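Local structure of putative beta-glucosidase (Bifidobacterium adolescentis, 5WAB) at residues Q310-S315 with G477-D482; T360-T365 with V483-V488. The protein is a family 3 glycoside hydrolase with beta-glucosidase activity, and probably also removes terminal alpha-L-arabinopyranosyl units from the ginsenoside Rb2. All coordinates share one frame; numbering follows the deposited sequence.

Both contacts are made by helix 476-484, which lies within the C-terminal domain of the family 3 glycosidase. Contact 1 sets its residues 479 and 482 against the end of helix 301-313; contact 2 sets the C-terminal end of the helix and the residues after it against the start of helix 362-368. Their centres are about 7 Å apart. Along the chain the order is 310-315, 360-365, 477-482, 483-488, with segments of the two contacts alternating. They meet where Leu480 CB packs on Phe362 CD1 (3.5 Å) and where Val488 N probably bonds to Asp482 O (3.0 Å). One helix thus ties together two helices distant in sequence.

Contact 1: residues Q310-S315 with G477-D482; sequences QAAIES and GPALAD
Ile313 turns CG1 opposite its carbonyl carbon (chi1 -69°) and carries CD1 on in an extended chain (chi2 -177°), which takes the longer branch across helix 476-484, past Ala479 and on toward Asp482. Its CG1 rests 3.6 Å from Ala479 CB, the methyl group that points straight at helix 301-313. The same methyl also meets the flank of Ala312's, Ala312 CB to Ala479 CB at 3.6 Å, so Ala479 sits against both neighbours at once. The small Ala479 lets the backbones come close, Ile313 CA to Ala479 CA at 5.0 Å. One turn further along, Ile313 CD1 passes 4.0 Å from Asp482 OD2, a plain van der Waals approach. The other oxygen, OD1, forms a salt bridge with Arg369. At the end of helix 301-313, Gln310 NE2 donates to Glu314 OE2 at 2.7 Å, in the plane of the amide and on the anti lone pair of the carboxylate; Glu314 OE1 pairs with Lys607, so both oxygens of this buried acid are engaged. The chemistry across the two segments is therefore apolar, two small residues and one isoleucine setting the helix spacing, while the carboxylates look to other partners: the positive charges of Arg369, for Asp482, and of Lys607, for Glu314, would be expected to favour the ionised forms.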
loop_
_atom_site.group_PDB
_atom_site.type_symbol
_atom_site.label_atom_id
_atom_site.label_comp_id
_atom_site.label_asym_id
_atom_site.label_seq_id
_atom_site.Cartn_x
_atom_site.Cartn_y
_atom_site.Cartn_z
ATOM N N GLN A 310 -10.915 1.218 -14.962
ATOM C CA GLN A 310 -10.678 -0.174 -14.588
ATOM C C GLN A 310 -10.021 -0.271 -13.215
ATOM O O GLN A 310 -10.369 -1.146 -12.413
ATOM C CB GLN A 310 -9.825 -0.878 -15.648
ATOM C CG GLN A 310 -9.580 -2.355 -15.340
ATOM C CD GLN A 310 -10.874 -3.179 -15.264
ATOM O OE1 GLN A 310 -11.872 -2.863 -15.913
ATOM N NE2 GLN A 310 -10.856 -4.230 -14.451
ATOM N N ALA A 311 -9.067 0.617 -12.925
ATOM C CA ALA A 311 -8.458 0.636 -11.598
ATOM C C ALA A 311 -9.494 0.931 -10.517
ATOM O O ALA A 311 -9.395 0.418 -9.396
ATOM C CB ALA A 311 -7.322 1.659 -11.551
ATOM N N ALA A 312 -10.476 1.781 -10.823
ATOM C CA ALA A 312 -11.513 2.091 -9.843
ATOM C C ALA A 312 -12.427 0.896 -9.607
ATOM O O ALA A 312 -12.838 0.639 -8.470
ATOM C CB ALA A 312 -12.321 3.310 -10.285
ATOM N N ILE A 313 -12.758 0.158 -10.669
ATOM C CA ILE A 313 -13.615 -1.018 -10.533
ATOM C C ILE A 313 -13.005 -2.018 -9.559
ATOM O O ILE A 313 -13.689 -2.558 -8.680
ATOM C CB ILE A 313 -13.868 -1.658 -11.909
ATOM C CG1 ILE A 313 -14.754 -0.751 -12.763
ATOM C CG2 ILE A 313 -14.475 -3.033 -11.757
ATOM C CD1 ILE A 313 -15.104 -1.338 -14.107
ATOM N N GLU A 314 -11.706 -2.281 -9.699
ATOM C CA GLU A 314 -11.035 -3.274 -8.872
ATOM C C GLU A 314 -10.571 -2.731 -7.524
ATOM O O GLU A 314 -9.828 -3.417 -6.814
ATOM C CB GLU A 314 -9.870 -3.875 -9.650
ATOM C CG GLU A 314 -10.340 -4.524 -10.931
ATOM C CD GLU A 314 -9.326 -5.469 -11.525
ATOM O OE1 GLU A 314 -8.545 -6.078 -10.764
ATOM O OE2 GLU A 314 -9.319 -5.603 -12.763
ATOM N N SER A 315 -11.010 -1.538 -7.135
ATOM C CA SER A 315 -10.693 -0.995 -5.826
ATOM C C SER A 315 -11.812 -1.204 -4.816
ATOM O O SER A 315 -11.668 -0.787 -3.664
ATOM C CB SER A 315 -10.375 0.495 -5.939
ATOM O OG SER A 315 -9.184 0.688 -6.680
ATOM N N GLY A 477 -17.353 7.295 -10.327
ATOM C CA GLY A 477 -18.731 7.338 -10.761
ATOM C C GLY A 477 -19.112 6.205 -11.693
ATOM O O GLY A 477 -19.948 5.354 -11.366
ATOM N N PRO A 478 -18.503 6.173 -12.883
ATOM C CA PRO A 478 -18.794 5.071 -13.816
ATOM C C PRO A 478 -18.492 3.699 -13.240
ATOM O O PRO A 478 -19.229 2.743 -13.511
ATOM C CB PRO A 478 -17.899 5.391 -15.020
ATOM C CG PRO A 478 -17.685 6.864 -14.947
ATOM C CD PRO A 478 -17.622 7.188 -13.485
ATOM N N ALA A 479 -17.428 3.577 -12.444
ATOM C CA ALA A 479 -17.068 2.277 -11.888
ATOM C C ALA A 479 -18.140 1.770 -10.932
ATOM O O ALA A 479 -18.458 0.576 -10.922
ATOM C CB ALA A 479 -15.719 2.372 -11.183
ATOM N N LEU A 480 -18.696 2.664 -10.113
ATOM C CA LEU A 480 -19.757 2.271 -9.192
ATOM C C LEU A 480 -20.992 1.797 -9.947
ATOM O O LEU A 480 -21.631 0.811 -9.557
ATOM C CB LEU A 480 -20.101 3.442 -8.271
ATOM C CG LEU A 480 -19.073 3.782 -7.185
ATOM C CD1 LEU A 480 -19.402 5.120 -6.530
ATOM C CD2 LEU A 480 -18.983 2.669 -6.150
ATOM N N ALA A 481 -21.341 2.481 -11.038
ATOM C CA ALA A 481 -22.499 2.073 -11.823
ATOM C C ALA A 481 -22.304 0.685 -12.415
ATOM O O ALA A 481 -23.232 -0.136 -12.415
ATOM C CB ALA A 481 -22.768 3.094 -12.928
ATOM N N ASP A 482 -21.097 0.398 -12.909
ATOM C CA ASP A 482 -20.826 -0.897 -13.527
ATOM C C ASP A 482 -20.907 -2.036 -12.517
ATOM O O ASP A 482 -21.384 -3.130 -12.844
ATOM C CB ASP A 482 -19.451 -0.872 -14.194
ATOM C CG ASP A 482 -19.416 0.009 -15.424
ATOM O OD1 ASP A 482 -20.481 0.531 -15.817
ATOM O OD2 ASP A 482 -18.318 0.185 -15.993
#

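Contact 2: residues T360-T365 with V483-V488; sequences TSFLDT and VIFGKV
Apolar contact between the ring of Phe362 and the side chains of Ile484 and Phe485 joins 360-365 to 483-488. Phe362 swings its ring out opposite the backbone N (chi1 -174°), and the ring and the Ile484 side chain together span the 10.8 Å between Phe362 CA and Ile484 CA. Where they meet, Phe362 CZ lies 3.8 Å from Ile484 CD1, which approaches the ring obliquely. Between the aromatic rings the touch is slighter: Phe362 CZ reaches Phe485 CE2 at 4.2 Å, near the plane of the Phe485 ring and at its edge. Ile484 CG2 covers one face of that ring, toward the rim.

Polar bonds secure the start of helix 362-368. Ser361 is its N-cap, its OG accepting from Asp364 N in a nearly straight bond (3.2 Å, 173°). Ser361 O is gripped twice by Thr365, from opposite faces of the carbonyl plane, by N at 2.9 Å and by OG1 at 2.6 Å.

Around this contact, the ring of Phe362 meets that of Phe407, their planes at about 45°, and both Phe362 and Ile484 lie on Leu405 of strand 403-409, placing the cluster between the two helices and the mixed sheet of the C-terminal domain.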
loop_
_atom_site.group_PDB
_atom_site.type_symbol
_atom_site.label_atom_id
_atom_site.label_comp_id
_atom_site.label_asym_id
_atom_site.label_seq_id
_atom_site.Cartn_x
_atom_site.Cartn_y
_atom_site.Cartn_z
ATOM N N THR A 360 -16.933 12.518 -12.980
ATOM C CA THR A 360 -18.390 12.457 -13.030
ATOM C C THR A 360 -18.891 11.712 -11.804
ATOM O O THR A 360 -18.516 10.556 -11.577
ATOM C CB THR A 360 -18.879 11.776 -14.315
ATOM O OG1 THR A 360 -18.439 12.522 -15.457
ATOM C CG2 THR A 360 -20.401 11.684 -14.331
ATOM N N SER A 361 -19.744 12.367 -11.025
ATOM C CA SER A 361 -20.247 11.771 -9.802
ATOM C C SER A 361 -21.151 10.580 -10.112
ATOM O O SER A 361 -21.500 10.303 -11.262
ATOM C CB SER A 361 -21.004 12.810 -8.981
ATOM O OG SER A 361 -22.201 13.190 -9.638
ATOM N N PHE A 362 -21.541 9.877 -9.051
ATOM C CA PHE A 362 -22.438 8.741 -9.218
ATOM C C PHE A 362 -23.802 9.198 -9.715
ATOM O O PHE A 362 -24.420 8.529 -10.553
ATOM C CB PHE A 362 -22.568 7.976 -7.900
ATOM C CG PHE A 362 -23.361 6.705 -8.012
ATOM C CD1 PHE A 362 -22.823 5.591 -8.640
ATOM C CD2 PHE A 362 -24.644 6.622 -7.490
ATOM C CE1 PHE A 362 -23.545 4.419 -8.744
ATOM C CE2 PHE A 362 -25.375 5.448 -7.593
ATOM C CZ PHE A 362 -24.823 4.345 -8.221
ATOM N N LEU A 363 -24.276 10.348 -9.223
ATOM C CA LEU A 363 -25.558 10.883 -9.670
ATOM C C LEU A 363 -25.524 11.233 -11.154
ATOM O O LEU A 363 -26.397 10.812 -11.924
ATOM C CB LEU A 363 -25.936 12.111 -8.839
ATOM C CG LEU A 363 -26.469 11.865 -7.425
ATOM C CD1 LEU A 363 -26.940 13.173 -6.816
ATOM C CD2 LEU A 363 -27.591 10.834 -7.429
ATOM N N ASP A 364 -24.528 12.017 -11.571
ATOM C CA ASP A 364 -24.409 12.353 -12.984
ATOM C C ASP A 364 -24.166 11.118 -13.839
ATOM O O ASP A 364 -24.515 11.111 -15.025
ATOM C CB ASP A 364 -23.297 13.380 -13.190
ATOM C CG ASP A 364 -23.634 14.723 -12.585
ATOM O OD1 ASP A 364 -24.832 14.981 -12.351
ATOM O OD2 ASP A 364 -22.704 15.522 -12.344
ATOM N N THR A 365 -23.590 10.061 -13.264
ATOM C CA THR A 365 -23.396 8.838 -14.037
ATOM C C THR A 365 -24.730 8.160 -14.307
ATOM O O THR A 365 -25.019 7.765 -15.442
ATOM C CB THR A 365 -22.442 7.884 -13.311
ATOM O OG1 THR A 365 -21.155 8.498 -13.166
ATOM C CG2 THR A 365 -22.278 6.598 -14.104
ATOM N N VAL A 483 -20.456 -1.805 -11.287
ATOM C CA VAL A 483 -20.474 -2.865 -10.287
ATOM C C VAL A 483 -21.868 -3.024 -9.695
ATOM O O VAL A 483 -22.406 -4.134 -9.619
ATOM C CB VAL A 483 -19.427 -2.585 -9.194
ATOM C CG1 VAL A 483 -19.601 -3.556 -8.038
ATOM C CG2 VAL A 483 -18.017 -2.677 -9.771
ATOM N N ILE A 484 -22.475 -1.910 -9.284
ATOM C CA ILE A 484 -23.767 -1.953 -8.604
ATOM C C ILE A 484 -24.845 -2.499 -9.532
ATOM O O ILE A 484 -25.749 -3.225 -9.098
ATOM C CB ILE A 484 -24.122 -0.552 -8.072
ATOM C CG1 ILE A 484 -23.169 -0.164 -6.938
ATOM C CG2 ILE A 484 -25.576 -0.481 -7.629
ATOM C CD1 ILE A 484 -23.316 1.268 -6.470
ATOM N N PHE A 485 -24.755 -2.188 -10.823
ATOM C CA PHE A 485 -25.754 -2.623 -11.786
ATOM C C PHE A 485 -25.303 -3.828 -12.592
ATOM O O PHE A 485 -25.948 -4.176 -13.586
ATOM C CB PHE A 485 -26.144 -1.466 -12.701
ATOM C CG PHE A 485 -26.885 -0.381 -11.988
ATOM C CD1 PHE A 485 -28.251 -0.477 -11.787
ATOM C CD2 PHE A 485 -26.214 0.713 -11.480
ATOM C CE1 PHE A 485 -28.938 0.509 -11.115
ATOM C CE2 PHE A 485 -26.894 1.703 -10.804
ATOM C CZ PHE A 485 -28.259 1.603 -10.623
ATOM N N GLY A 486 -24.203 -4.460 -12.196
ATOM C CA GLY A 486 -23.871 -5.768 -12.709
ATOM C C GLY A 486 -23.193 -5.796 -14.054
ATOM O O GLY A 486 -23.077 -6.875 -14.642
ATOM N N LYS A 487 -22.767 -4.646 -14.579
ATOM C CA LYS A 487 -21.953 -4.673 -15.788
ATOM C C LYS A 487 -20.652 -5.426 -15.549
ATOM O O LYS A 487 -20.135 -6.073 -16.467
ATOM C CB LYS A 487 -21.668 -3.251 -16.277
ATOM C CG LYS A 487 -22.916 -2.472 -16.700
ATOM C CD LYS A 487 -23.735 -3.252 -17.730
ATOM C CE LYS A 487 -24.925 -2.450 -18.249
ATOM N NZ LYS A 487 -25.828 -1.997 -17.154
ATOM N N VAL A 488 -20.130 -5.376 -14.320
ATOM C CA VAL A 488 -18.938 -6.112 -13.926
ATOM C C VAL A 488 -19.160 -6.604 -12.505
ATOM O O VAL A 488 -19.874 -5.975 -11.716
ATOM C CB VAL A 488 -17.675 -5.225 -13.994
ATOM C CG1 VAL A 488 -17.923 -3.905 -13.283
ATOM C CG2 VAL A 488 -16.447 -5.946 -13.447
#